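Local atomic coordinates of hypoxic response protein 1 (Mycobacterium tuberculosis, PDB entry 1XKF), a protein that is of unknown function but is a secreted, zinc-binding CBS-domain homodimer that, unlike some relatives, does not seem to bind AMP. Residues Ser83-Asp88 / Arg107-Ser112; Arg11-Ala16 / Gly118-Ala123; Asp49-Met54 / His114-Ile119. All coordinates share one frame; numbering follows the deposited sequence.

Interaction 1 of 3, residues Ser83-Asp88 / Arg107-Ser112; sequences SIYYVD and RVPVIS
Val87 joins the edge of strand 107-112 in parallel, gripped by two backbone bonds: its N donates to Pro109 O at 3.1 Å, and its O accepts Ile111 N at 2.9 Å, with the N-H nearly straight at 169°. Two residues earlier the pairing is not continued, consistent with Pro109 having no N-H to give; its CG lies 3.1 Å from Tyr85 O.

The tightly enclosed side is the face bearing Val87, Val108 and Val110. Val87 CG2 packs 4.0 Å from Val110 CG2, and helix 93-103 closes over this face through Met96, Val99 and Met100. Branched valines suit it, being compact, apolar and at ease in extended backbone.

The other side and the two ends are more exposed and linked by water, although single atoms come close there too. Tyr86 keeps CG between its backbone N and carbonyl carbon (chi1 52°), which carries the ring away toward solvent; CB stays behind, 3.4 Å from Ile111 CD1. Tyr85 turns its ring across Pro109 at about a right angle, CE1 lying 3.9 Å from CD, and stacks on His103, a zinc ligand by similarity. A water in the plane of the Tyr85 ring links OH to Arg107 O, at 2.8 Å from each. At the other end Asp88 bonds through OD2 to Asn90 N, and a water held by Ser112 OG reaches the same OD2 only weakly.

The chemistry therefore divides: backbone bonds and valines fix the short edge strand within this beta-alpha-beta unit, while tyrosine hydroxyl and aspartate meet the water at its margins.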
ATOM      1  N   SER B  83     -10.659 -10.410   2.507  1.00 19.98           N
ATOM      2  CA  SER B  83      -9.322 -10.924   2.234  1.00 20.00           C
ATOM      3  C   SER B  83      -8.973 -12.052   3.196  1.00 17.96           C
ATOM      4  O   SER B  83      -8.101 -11.908   4.049  1.00 16.85           O
ATOM      5  CB  SER B  83      -8.294  -9.793   2.356  1.00 19.96           C
ATOM      6  OG  SER B  83      -8.567  -8.754   1.426  1.00 20.60           O
ATOM      7  N   ILE B  84      -9.666 -13.177   3.060  1.00 17.62           N
ATOM      8  CA  ILE B  84      -9.407 -14.312   3.931  1.00 17.90           C
ATOM      9  C   ILE B  84      -8.644 -15.408   3.189  1.00 18.65           C
ATOM     10  O   ILE B  84      -9.090 -15.923   2.161  1.00 17.00           O
ATOM     11  CB  ILE B  84     -10.728 -14.880   4.523  1.00 18.00           C
ATOM     12  CG1 ILE B  84     -10.430 -16.098   5.403  1.00 19.02           C
ATOM     13  CG2 ILE B  84     -11.708 -15.221   3.405  1.00 17.97           C
ATOM     14  CD1 ILE B  84      -9.613 -15.772   6.657  1.00 16.84           C
ATOM     15  N   TYR B  85      -7.475 -15.735   3.722  1.00 17.47           N
ATOM     16  CA  TYR B  85      -6.600 -16.756   3.161  1.00 16.04           C
ATOM     17  C   TYR B  85      -5.559 -17.058   4.223  1.00 15.24           C
ATOM     18  O   TYR B  85      -5.257 -16.207   5.057  1.00 13.97           O
ATOM     19  CB  TYR B  85      -5.929 -16.242   1.888  1.00 15.88           C
ATOM     20  CG  TYR B  85      -5.314 -14.875   2.034  1.00 16.58           C
ATOM     21  CD1 TYR B  85      -4.081 -14.701   2.663  1.00 18.74           C
ATOM     22  CD2 TYR B  85      -5.977 -13.746   1.561  1.00 18.97           C
ATOM     23  CE1 TYR B  85      -3.523 -13.432   2.815  1.00 19.35           C
ATOM     24  CE2 TYR B  85      -5.431 -12.477   1.707  1.00 19.24           C
ATOM     25  CZ  TYR B  85      -4.209 -12.325   2.333  1.00 20.01           C
ATOM     26  OH  TYR B  85      -3.677 -11.063   2.472  1.00 20.60           O
ATOM     27  N   TYR B  86      -5.005 -18.261   4.187  1.00 14.85           N
ATOM     28  CA  TYR B  86      -4.030 -18.660   5.194  1.00 15.75           C
ATOM     29  C   TYR B  86      -3.498 -20.043   4.869  1.00 15.75           C
ATOM     30  O   TYR B  86      -3.891 -20.650   3.874  1.00 15.56           O
ATOM     31  CB  TYR B  86      -4.725 -18.693   6.562  1.00 17.15           C
ATOM     32  CG  TYR B  86      -5.999 -19.525   6.568  1.00 16.77           C
ATOM     33  CD1 TYR B  86      -5.948 -20.920   6.638  1.00 18.89           C
ATOM     34  CD2 TYR B  86      -7.256 -18.920   6.439  1.00 19.48           C
ATOM     35  CE1 TYR B  86      -7.115 -21.700   6.570  1.00 18.61           C
ATOM     36  CE2 TYR B  86      -8.431 -19.687   6.370  1.00 17.94           C
ATOM     37  CZ  TYR B  86      -8.351 -21.074   6.433  1.00 19.26           C
ATOM     38  OH  TYR B  86      -9.495 -21.834   6.337  1.00 21.32           O
ATOM     39  N   VAL B  87      -2.592 -20.531   5.706  1.00 15.97           N
ATOM     40  CA  VAL B  87      -2.056 -21.875   5.552  1.00 16.90           C
ATOM     41  C   VAL B  87      -2.046 -22.488   6.937  1.00 18.46           C
ATOM     42  O   VAL B  87      -2.000 -21.765   7.938  1.00 16.72           O
ATOM     43  CB  VAL B  87      -0.603 -21.893   5.007  1.00 17.44           C
ATOM     44  CG1 VAL B  87      -0.582 -21.422   3.567  1.00 18.11           C
ATOM     45  CG2 VAL B  87       0.302 -21.030   5.882  1.00 17.08           C
ATOM     46  N   ASP B  88      -2.107 -23.814   6.998  1.00 18.06           N
ATOM     47  CA  ASP B  88      -2.063 -24.508   8.274  1.00 20.01           C
ATOM     48  C   ASP B  88      -0.604 -24.485   8.727  1.00 20.75           C
ATOM     49  O   ASP B  88       0.307 -24.345   7.906  1.00 19.79           O
ATOM     50  CB  ASP B  88      -2.524 -25.957   8.116  1.00 22.03           C
ATOM     51  CG  ASP B  88      -2.587 -26.692   9.441  1.00 25.13           C
ATOM     52  OD1 ASP B  88      -3.537 -26.446  10.211  1.00 26.25           O
ATOM     53  OD2 ASP B  88      -1.681 -27.505   9.716  1.00 25.36           O
ATOM     54  N   ARG B 107       2.705 -12.200   1.904  1.00 20.62           N
ATOM     55  CA  ARG B 107       2.590 -12.442   3.335  1.00 19.53           C
ATOM     56  C   ARG B 107       1.321 -13.250   3.569  1.00 18.95           C
ATOM     57  O   ARG B 107       0.290 -12.976   2.962  1.00 18.69           O
ATOM     58  CB  ARG B 107       2.516 -11.092   4.048  1.00 21.95           C
ATOM     59  CG  ARG B 107       2.223 -11.128   5.531  1.00 24.78           C
ATOM     60  CD  ARG B 107       2.051  -9.702   6.026  1.00 26.23           C
ATOM     61  NE  ARG B 107       3.238  -8.897   5.754  1.00 27.69           N
ATOM     62  CZ  ARG B 107       4.192  -8.643   6.644  1.00 30.16           C
ATOM     63  NH1 ARG B 107       4.098  -9.124   7.877  1.00 26.97           N
ATOM     64  NH2 ARG B 107       5.249  -7.921   6.296  1.00 30.88           N
ATOM     65  N   VAL B 108       1.396 -14.254   4.439  1.00 17.85           N
ATOM     66  CA  VAL B 108       0.232 -15.079   4.720  1.00 17.47           C
ATOM     67  C   VAL B 108       0.144 -15.507   6.181  1.00 17.32           C
ATOM     68  O   VAL B 108       1.147 -15.876   6.801  1.00 15.45           O
ATOM     69  CB  VAL B 108       0.230 -16.349   3.835  1.00 19.68           C
ATOM     70  CG1 VAL B 108      -0.932 -17.247   4.204  1.00 24.36           C
ATOM     71  CG2 VAL B 108       0.127 -15.956   2.373  1.00 20.10           C
ATOM     72  N   PRO B 109      -1.061 -15.429   6.762  1.00 15.31           N
ATOM     73  CA  PRO B 109      -1.219 -15.834   8.157  1.00 15.00           C
ATOM     74  C   PRO B 109      -1.175 -17.357   8.289  1.00 14.92           C
ATOM     75  O   PRO B 109      -1.556 -18.086   7.368  1.00 14.68           O
ATOM     76  CB  PRO B 109      -2.574 -15.239   8.538  1.00 16.98           C
ATOM     77  CG  PRO B 109      -3.313 -15.192   7.247  1.00 17.20           C
ATOM     78  CD  PRO B 109      -2.266 -14.735   6.272  1.00 14.55           C
ATOM     79  N   VAL B 110      -0.688 -17.827   9.433  1.00 15.94           N
ATOM     80  CA  VAL B 110      -0.591 -19.254   9.709  1.00 14.96           C
ATOM     81  C   VAL B 110      -1.559 -19.597  10.837  1.00 17.32           C
ATOM     82  O   VAL B 110      -1.564 -18.945  11.885  1.00 15.32           O
ATOM     83  CB  VAL B 110       0.833 -19.640  10.143  1.00 14.45           C
ATOM     84  CG1 VAL B 110       0.933 -21.149  10.329  1.00 14.91           C
ATOM     85  CG2 VAL B 110       1.836 -19.152   9.107  1.00 13.60           C
ATOM     86  N   ILE B 111      -2.374 -20.621  10.612  1.00 16.61           N
ATOM     87  CA  ILE B 111      -3.362 -21.046  11.589  1.00 20.51           C
ATOM     88  C   ILE B 111      -3.116 -22.464  12.084  1.00 21.61           C
ATOM     89  O   ILE B 111      -2.495 -23.282  11.404  1.00 21.55           O
ATOM     90  CB  ILE B 111      -4.797 -20.969  10.990  1.00 21.83           C
ATOM     91  CG1 ILE B 111      -5.263 -19.509  10.923  1.00 25.49           C
ATOM     92  CG2 ILE B 111      -5.772 -21.768  11.834  1.00 27.51           C
ATOM     93  CD1 ILE B 111      -4.454 -18.642   9.999  1.00 28.48           C
ATOM     94  N   SER B 112      -3.596 -22.729  13.292  1.00 21.58           N
ATOM     95  CA  SER B 112      -3.496 -24.037  13.909  1.00 23.70           C
ATOM     96  C   SER B 112      -4.716 -24.148  14.809  1.00 24.71           C
ATOM     97  O   SER B 112      -4.898 -23.344  15.724  1.00 21.60           O
ATOM     98  CB  SER B 112      -2.215 -24.154  14.733  1.00 25.16           C
ATOM     99  OG  SER B 112      -2.048 -25.475  15.216  1.00 27.06           O
TER
HETATM  100  O   HOH W   1      -1.096 -10.545   3.410  1.00 23.68           O
HETATM  101  O   HOH W   2      -1.512 -27.294  13.177  1.00 40.11           O

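Interaction 2 of 3, residues Arg11-Ala16 / Gly118-Ala123; sequences RDIMNA and GIVTEA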
ATOM      1  N   ARG B  11       5.130 -23.590  10.400  1.00 18.32           N
ATOM      2  CA  ARG B  11       5.462 -23.393  11.807  1.00 18.95           C
ATOM      3  C   ARG B  11       6.957 -23.143  11.993  1.00 19.34           C
ATOM      4  O   ARG B  11       7.363 -22.345  12.837  1.00 17.77           O
ATOM      5  CB  ARG B  11       5.038 -24.610  12.635  1.00 23.38           C
ATOM      6  CG  ARG B  11       5.284 -24.448  14.130  1.00 28.55           C
ATOM      7  CD  ARG B  11       4.963 -25.730  14.884  1.00 33.19           C
ATOM      8  NE  ARG B  11       3.554 -26.105  14.784  1.00 36.77           N
ATOM      9  CZ  ARG B  11       2.551 -25.418  15.326  1.00 38.55           C
ATOM     10  NH1 ARG B  11       2.789 -24.308  16.017  1.00 38.67           N
ATOM     11  NH2 ARG B  11       1.304 -25.852  15.185  1.00 38.75           N
ATOM     12  N   ASP B  12       7.772 -23.837  11.206  1.00 18.03           N
ATOM     13  CA  ASP B  12       9.224 -23.689  11.269  1.00 19.59           C
ATOM     14  C   ASP B  12       9.671 -22.313  10.772  1.00 19.00           C
ATOM     15  O   ASP B  12      10.612 -21.723  11.297  1.00 20.63           O
ATOM     16  CB  ASP B  12       9.905 -24.740  10.381  1.00 20.76           C
ATOM     17  CG  ASP B  12       9.738 -26.157  10.899  1.00 22.78           C
ATOM     18  OD1 ASP B  12       9.751 -27.088  10.066  1.00 22.84           O
ATOM     19  OD2 ASP B  12       9.613 -26.342  12.127  1.00 25.90           O
ATOM     20  N   ILE B  13       8.978 -21.824   9.750  1.00 18.37           N
ATOM     21  CA  ILE B  13       9.298 -20.564   9.081  1.00 17.85           C
ATOM     22  C   ILE B  13       8.646 -19.280   9.606  1.00 17.67           C
ATOM     23  O   ILE B  13       9.237 -18.204   9.540  1.00 17.55           O
ATOM     24  CB  ILE B  13       8.962 -20.716   7.569  1.00 19.17           C
ATOM     25  CG1 ILE B  13       9.759 -21.889   6.994  1.00 20.29           C
ATOM     26  CG2 ILE B  13       9.267 -19.439   6.802  1.00 19.97           C
ATOM     27  CD1 ILE B  13       9.447 -22.196   5.544  1.00 23.73           C
ATOM     28  N   MET B  14       7.435 -19.395  10.132  1.00 15.38           N
ATOM     29  CA  MET B  14       6.685 -18.234  10.601  1.00 15.28           C
ATOM     30  C   MET B  14       7.229 -17.396  11.744  1.00 15.31           C
ATOM     31  O   MET B  14       8.065 -17.827  12.536  1.00 12.79           O
ATOM     32  CB  MET B  14       5.277 -18.663  11.002  1.00 13.42           C
ATOM     33  CG  MET B  14       5.263 -19.574  12.218  1.00 18.11           C
ATOM     34  SD  MET B  14       3.594 -19.991  12.720  1.00 15.56           S
ATOM     35  CE  MET B  14       3.863 -20.554  14.424  1.00 17.51           C
ATOM     36  N   ASN B  15       6.717 -16.172  11.809  1.00 16.79           N
ATOM     37  CA  ASN B  15       7.034 -15.251  12.888  1.00 16.88           C
ATOM     38  C   ASN B  15       5.897 -15.580  13.850  1.00 16.90           C
ATOM     39  O   ASN B  15       4.750 -15.180  13.634  1.00 16.50           O
ATOM     40  CB  ASN B  15       6.931 -13.810  12.397  1.00 15.83           C
ATOM     41  CG  ASN B  15       7.984 -13.482  11.364  1.00 16.93           C
ATOM     42  OD1 ASN B  15       9.171 -13.396  11.681  1.00 15.40           O
ATOM     43  ND2 ASN B  15       7.558 -13.309  10.120  1.00 15.28           N
ATOM     44  N   ALA B  16       6.220 -16.335  14.895  1.00 17.33           N
ATOM     45  CA  ALA B  16       5.227 -16.780  15.868  1.00 17.68           C
ATOM     46  C   ALA B  16       4.844 -15.769  16.940  1.00 17.96           C
ATOM     47  O   ALA B  16       5.680 -15.022  17.440  1.00 16.09           O
ATOM     48  CB  ALA B  16       5.710 -18.068  16.535  1.00 16.91           C
ATOM     49  N   GLY B 118       0.803 -17.300  13.758  1.00 13.85           N
ATOM     50  CA  GLY B 118       1.946 -16.609  13.187  1.00 14.28           C
ATOM     51  C   GLY B 118       1.707 -16.033  11.799  1.00 13.62           C
ATOM     52  O   GLY B 118       0.621 -16.164  11.234  1.00 13.40           O
ATOM     53  N   ILE B 119       2.739 -15.394  11.256  1.00 13.00           N
ATOM     54  CA  ILE B 119       2.696 -14.774   9.933  1.00 15.97           C
ATOM     55  C   ILE B 119       3.961 -15.186   9.185  1.00 16.68           C
ATOM     56  O   ILE B 119       5.054 -15.145   9.750  1.00 17.44           O
ATOM     57  CB  ILE B 119       2.682 -13.223  10.043  1.00 16.44           C
ATOM     58  CG1 ILE B 119       1.350 -12.741  10.629  1.00 19.47           C
ATOM     59  CG2 ILE B 119       2.918 -12.596   8.676  1.00 18.83           C
ATOM     60  CD1 ILE B 119       0.202 -12.769   9.655  1.00 17.19           C
ATOM     61  N   VAL B 120       3.808 -15.587   7.926  1.00 16.14           N
ATOM     62  CA  VAL B 120       4.948 -15.985   7.099  1.00 16.31           C
ATOM     63  C   VAL B 120       5.048 -15.058   5.889  1.00 14.46           C
ATOM     64  O   VAL B 120       4.040 -14.751   5.254  1.00 14.89           O
ATOM     65  CB  VAL B 120       4.803 -17.439   6.573  1.00 19.32           C
ATOM     66  CG1 VAL B 120       5.947 -17.760   5.618  1.00 22.68           C
ATOM     67  CG2 VAL B 120       4.804 -18.420   7.725  1.00 21.16           C
ATOM     68  N   THR B 121       6.259 -14.605   5.578  1.00 16.37           N
ATOM     69  CA  THR B 121       6.474 -13.731   4.425  1.00 17.34           C
ATOM     70  C   THR B 121       7.386 -14.441   3.421  1.00 17.50           C
ATOM     71  O   THR B 121       8.074 -15.402   3.775  1.00 15.94           O
ATOM     72  CB  THR B 121       7.148 -12.407   4.838  1.00 17.75           C
ATOM     73  OG1 THR B 121       8.501 -12.663   5.236  1.00 20.55           O
ATOM     74  CG2 THR B 121       6.400 -11.770   6.001  1.00 19.35           C
ATOM     75  N   GLU B 122       7.399 -13.978   2.175  1.00 17.23           N
ATOM     76  CA  GLU B 122       8.256 -14.603   1.173  1.00 20.68           C
ATOM     77  C   GLU B 122       9.711 -14.501   1.610  1.00 17.98           C
ATOM     78  O   GLU B 122      10.510 -15.397   1.348  1.00 18.63           O
ATOM     79  CB  GLU B 122       8.083 -13.942  -0.193  1.00 24.30           C
ATOM     80  CG  GLU B 122       6.719 -14.163  -0.810  1.00 31.91           C
ATOM     81  CD  GLU B 122       6.706 -13.879  -2.299  1.00 35.27           C
ATOM     82  OE1 GLU B 122       7.189 -12.802  -2.702  1.00 37.75           O
ATOM     83  OE2 GLU B 122       6.208 -14.732  -3.063  1.00 39.23           O
ATOM     84  N   ALA B 123      10.047 -13.407   2.289  1.00 18.34           N
ATOM     85  CA  ALA B 123      11.407 -13.210   2.771  1.00 18.41           C
ATOM     86  C   ALA B 123      11.743 -14.282   3.804  1.00 18.87           C
ATOM     87  O   ALA B 123      12.879 -14.749   3.869  1.00 18.82           O
ATOM     88  CB  ALA B 123      11.558 -11.815   3.378  1.00 21.05           C
TER
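The side-chain amide of Asn15 and the carbonyl plane of Ile119 are the flat groups here, and Ile119 O is approached from opposite faces of that plane by the two nitrogens of Asn15. The backbone N comes from one face at 2.8 Å, with the N-H almost straight at 173°. From the other face the side-chain ND2 reaches the same oxygen at 3.1 Å; this bond is more bent, and the oxygen is tilted 30° from the amide plane. Asparagine suits the place because its short side chain ends in an N-H donor; a chi1 of -66° sets the amide beside the backbone N, and both can reach one acceptor. ND2 also makes a weak bond to Asp124.

In return Ile119 N donates to Asn15 O at 3.1 Å, completing an antiparallel hydrogen-bonded pair. In the following non-hydrogen-bonded pair Ala16 and Gly118 bring their CA atoms to 4.2 Å. Gly118, having no side chain, lets Asn15 O come within 3.2 Å of its CA and Met14 SD within 3.8 Å of the same atom.

On the helix side, before Asn15, the contact becomes apolar. Val120 CG2 presses on Met14 CB at 3.3 Å, tighter than usual for carbons, while Val120 CG1 meets Ile13 CG2 at 3.9 Å. Met96 touches both Ile13 and Val120 from helix 93-103.

Thr121 ends the strand and N-caps helix 122-127, its own N bonding Asp124 in return, as in a capping box. An N-terminal strand laid antiparallel along the last strand of the second repeat is a feature of paired CBS domains.

Interaction 3 of 3, residues Asp49-Met54 / His114-Ile119; sequences DRLHGM and HRLVGI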
ATOM      1  N   ASP B  49      -8.331 -15.112  19.101  1.00 27.57           N
ATOM      2  CA  ASP B  49      -7.476 -15.155  17.922  1.00 27.02           C
ATOM      3  C   ASP B  49      -8.021 -15.971  16.753  1.00 24.87           C
ATOM      4  O   ASP B  49      -7.273 -16.683  16.085  1.00 23.95           O
ATOM      5  CB  ASP B  49      -6.082 -15.667  18.296  1.00 29.26           C
ATOM      6  CG  ASP B  49      -5.241 -14.612  18.991  1.00 33.36           C
ATOM      7  OD1 ASP B  49      -4.082 -14.905  19.347  1.00 35.61           O
ATOM      8  OD2 ASP B  49      -5.740 -13.480  19.175  1.00 36.29           O
ATOM      9  N   ARG B  50      -9.322 -15.870  16.511  1.00 23.27           N
ATOM     10  CA  ARG B  50      -9.949 -16.570  15.393  1.00 22.28           C
ATOM     11  C   ARG B  50      -9.792 -15.658  14.178  1.00 20.68           C
ATOM     12  O   ARG B  50     -10.418 -14.601  14.109  1.00 18.48           O
ATOM     13  CB  ARG B  50     -11.434 -16.800  15.670  1.00 24.50           C
ATOM     14  CG  ARG B  50     -11.700 -17.550  16.957  1.00 28.37           C
ATOM     15  CD  ARG B  50     -11.193 -18.968  16.878  1.00 31.31           C
ATOM     16  NE  ARG B  50     -11.322 -19.652  18.161  1.00 34.84           N
ATOM     17  CZ  ARG B  50     -11.368 -20.970  18.297  1.00 34.80           C
ATOM     18  NH1 ARG B  50     -11.301 -21.746  17.225  1.00 36.21           N
ATOM     19  NH2 ARG B  50     -11.473 -21.511  19.501  1.00 37.11           N
ATOM     20  N   LEU B  51      -8.960 -16.070  13.229  1.00 18.26           N
ATOM     21  CA  LEU B  51      -8.698 -15.265  12.036  1.00 19.28           C
ATOM     22  C   LEU B  51      -9.899 -14.998  11.127  1.00 20.12           C
ATOM     23  O   LEU B  51     -10.585 -15.922  10.692  1.00 20.43           O
ATOM     24  CB  LEU B  51      -7.582 -15.906  11.208  1.00 16.08           C
ATOM     25  CG  LEU B  51      -7.167 -15.097   9.973  1.00 17.14           C
ATOM     26  CD1 LEU B  51      -6.461 -13.818  10.421  1.00 12.46           C
ATOM     27  CD2 LEU B  51      -6.249 -15.927   9.094  1.00 17.16           C
ATOM     28  N   HIS B  52     -10.135 -13.721  10.832  1.00 18.56           N
ATOM     29  CA  HIS B  52     -11.223 -13.328   9.951  1.00 20.32           C
ATOM     30  C   HIS B  52     -10.696 -12.744   8.638  1.00 19.30           C
ATOM     31  O   HIS B  52     -11.460 -12.533   7.705  1.00 21.00           O
ATOM     32  CB  HIS B  52     -12.132 -12.300  10.634  1.00 23.09           C
ATOM     33  CG  HIS B  52     -12.991 -12.876  11.716  1.00 26.06           C
ATOM     34  ND1 HIS B  52     -13.961 -12.141  12.366  1.00 28.96           N
ATOM     35  CD2 HIS B  52     -13.030 -14.115  12.260  1.00 28.10           C
ATOM     36  CE1 HIS B  52     -14.558 -12.905  13.264  1.00 28.85           C
ATOM     37  NE2 HIS B  52     -14.012 -14.106  13.220  1.00 26.70           N
ATOM     38  N   GLY B  53      -9.396 -12.476   8.573  1.00 17.31           N
ATOM     39  CA  GLY B  53      -8.823 -11.932   7.349  1.00 16.12           C
ATOM     40  C   GLY B  53      -7.651 -10.993   7.571  1.00 13.14           C
ATOM     41  O   GLY B  53      -7.208 -10.810   8.700  1.00 13.58           O
ATOM     42  N   MET B  54      -7.147 -10.406   6.487  1.00 13.25           N
ATOM     43  CA  MET B  54      -6.029  -9.467   6.563  1.00 13.37           C
ATOM     44  C   MET B  54      -6.489  -8.062   6.166  1.00 13.42           C
ATOM     45  O   MET B  54      -7.346  -7.907   5.290  1.00 14.74           O
ATOM     46  CB  MET B  54      -4.896  -9.898   5.618  1.00 11.80           C
ATOM     47  CG  MET B  54      -4.158 -11.168   6.020  1.00 15.73           C
ATOM     48  SD  MET B  54      -3.120 -10.965   7.498  1.00 15.92           S
ATOM     49  CE  MET B  54      -1.952  -9.704   6.920  1.00 13.73           C
ATOM     50  N   HIS B 114      -7.863 -23.502  14.179  1.00 29.15           N
ATOM     51  CA  HIS B 114      -8.705 -22.318  14.029  1.00 29.24           C
ATOM     52  C   HIS B 114      -8.155 -21.027  14.626  1.00 27.30           C
ATOM     53  O   HIS B 114      -8.815 -19.991  14.576  1.00 29.59           O
ATOM     54  CB  HIS B 114     -10.096 -22.592  14.609  1.00 31.75           C
ATOM     55  CG  HIS B 114     -10.710 -23.866  14.120  1.00 35.31           C
ATOM     56  ND1 HIS B 114     -10.847 -24.160  12.780  1.00 35.71           N
ATOM     57  CD2 HIS B 114     -11.211 -24.930  14.791  1.00 36.84           C
ATOM     58  CE1 HIS B 114     -11.404 -25.350  12.647  1.00 37.11           C
ATOM     59  NE2 HIS B 114     -11.635 -25.839  13.852  1.00 36.95           N
ATOM     60  N   ARG B 115      -6.950 -21.074  15.181  1.00 23.81           N
ATOM     61  CA  ARG B 115      -6.364 -19.877  15.774  1.00 21.91           C
ATOM     62  C   ARG B 115      -5.105 -19.416  15.051  1.00 20.28           C
ATOM     63  O   ARG B 115      -4.292 -20.228  14.620  1.00 19.01           O
ATOM     64  CB  ARG B 115      -6.039 -20.119  17.250  1.00 21.20           C
ATOM     65  CG  ARG B 115      -7.259 -20.384  18.111  1.00 23.68           C
ATOM     66  CD  ARG B 115      -6.888 -20.703  19.555  1.00 25.69           C
ATOM     67  NE  ARG B 115      -6.261 -19.575  20.237  1.00 29.05           N
ATOM     68  CZ  ARG B 115      -4.950 -19.436  20.416  1.00 29.42           C
ATOM     69  NH1 ARG B 115      -4.109 -20.361  19.962  1.00 28.53           N
ATOM     70  NH2 ARG B 115      -4.481 -18.368  21.051  1.00 25.74           N
ATOM     71  N   LEU B 116      -4.959 -18.105  14.917  1.00 18.93           N
ATOM     72  CA  LEU B 116      -3.782 -17.537  14.273  1.00 18.36           C
ATOM     73  C   LEU B 116      -2.598 -17.835  15.184  1.00 18.24           C
ATOM     74  O   LEU B 116      -2.680 -17.606  16.391  1.00 17.23           O
ATOM     75  CB  LEU B 116      -3.927 -16.022  14.137  1.00 18.66           C
ATOM     76  CG  LEU B 116      -2.677 -15.308  13.611  1.00 19.34           C
ATOM     77  CD1 LEU B 116      -2.633 -15.417  12.095  1.00 17.21           C
ATOM     78  CD2 LEU B 116      -2.687 -13.851  14.037  1.00 18.20           C
ATOM     79  N   VAL B 117      -1.508 -18.352  14.626  1.00 16.80           N
ATOM     80  CA  VAL B 117      -0.332 -18.641  15.443  1.00 16.61           C
ATOM     81  C   VAL B 117       0.921 -17.945  14.916  1.00 16.92           C
ATOM     82  O   VAL B 117       1.974 -17.984  15.555  1.00 16.12           O
ATOM     83  CB  VAL B 117      -0.058 -20.167  15.547  1.00 18.48           C
ATOM     84  CG1 VAL B 117      -1.204 -20.849  16.287  1.00 19.63           C
ATOM     85  CG2 VAL B 117       0.123 -20.770  14.163  1.00 19.32           C
ATOM     86  N   GLY B 118       0.803 -17.300  13.758  1.00 13.85           N
ATOM     87  CA  GLY B 118       1.946 -16.609  13.187  1.00 14.28           C
ATOM     88  C   GLY B 118       1.707 -16.033  11.799  1.00 13.62           C
ATOM     89  O   GLY B 118       0.621 -16.164  11.234  1.00 13.40           O
ATOM     90  N   ILE B 119       2.739 -15.394  11.256  1.00 13.00           N
ATOM     91  CA  ILE B 119       2.696 -14.774   9.933  1.00 15.97           C
ATOM     92  C   ILE B 119       3.961 -15.186   9.185  1.00 16.68           C
ATOM     93  O   ILE B 119       5.054 -15.145   9.750  1.00 17.44           O
ATOM     94  CB  ILE B 119       2.682 -13.223  10.043  1.00 16.44           C
ATOM     95  CG1 ILE B 119       1.350 -12.741  10.629  1.00 19.47           C
ATOM     96  CG2 ILE B 119       2.918 -12.596   8.676  1.00 18.83           C
ATOM     97  CD1 ILE B 119       0.202 -12.769   9.655  1.00 17.19           C
TER
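A bend at chi2 (-67°) folds Arg50 toward His114 and Arg115, laying one face of its guanidinium over Arg115 CG, 4.1 Å above the plane. His114 CG lies at the edge of the same group, 3.8 Å from NH1. Arg115 bends one bond further out, at chi3 (65°), and turns its own guanidinium nearly perpendicular to that of Arg50.

Asp48 forms salt bridges with Arg50 NH2 and Arg115 NE, which probably offsets the two like charges. Asp49 adds only a long one, OD1 lying 3.9 Å from Arg115 NH2 and well out of the guanidinium plane. Asp49 contributes more through its backbone: its O accepts Leu116 N at 3.0 Å along a nearly straight N-H.

The strands cross at 85°, consistent with the little backbone pairing between them. Branched apolar ends meet instead, Leu51 CD1 lying 4.5 Å from Leu116 CD1, while flexible Met54 brings SD to 4.4 Å from Ile119 CD1. Pro109 touches both leucines, and Pro43 touches Leu116.

Matching strands of the two CBS repeats thus meet with apolar groups inside and, at the rim, two neighbouring arginines whose charge is probably balanced by Asp48 and, less directly, by Asp49.

In the fold
All three contacts converge on the C-terminal hairpin of strands 107-112 and 115-121. Interactions 1 and 2 extend one sheet at its two outer edges, adding strands 87-88 and 15-16 through backbone ladders. Interaction 3 joins this sheet to the other CBS repeat, with one firm backbone bond, apolar contacts and charged side chains. Its range overlaps interaction 2 at Gly118 and Ile119; Ile119 gives backbone to interaction 2 and its side chain to interaction 3. The valine face of interaction 1 and the Ile13 and Val120 end of interaction 2 are buried together beside helix 93-103, whereas Tyr86 and Asp88, Asn15, and the arginine and aspartate rim of interaction 3 lie toward the surface.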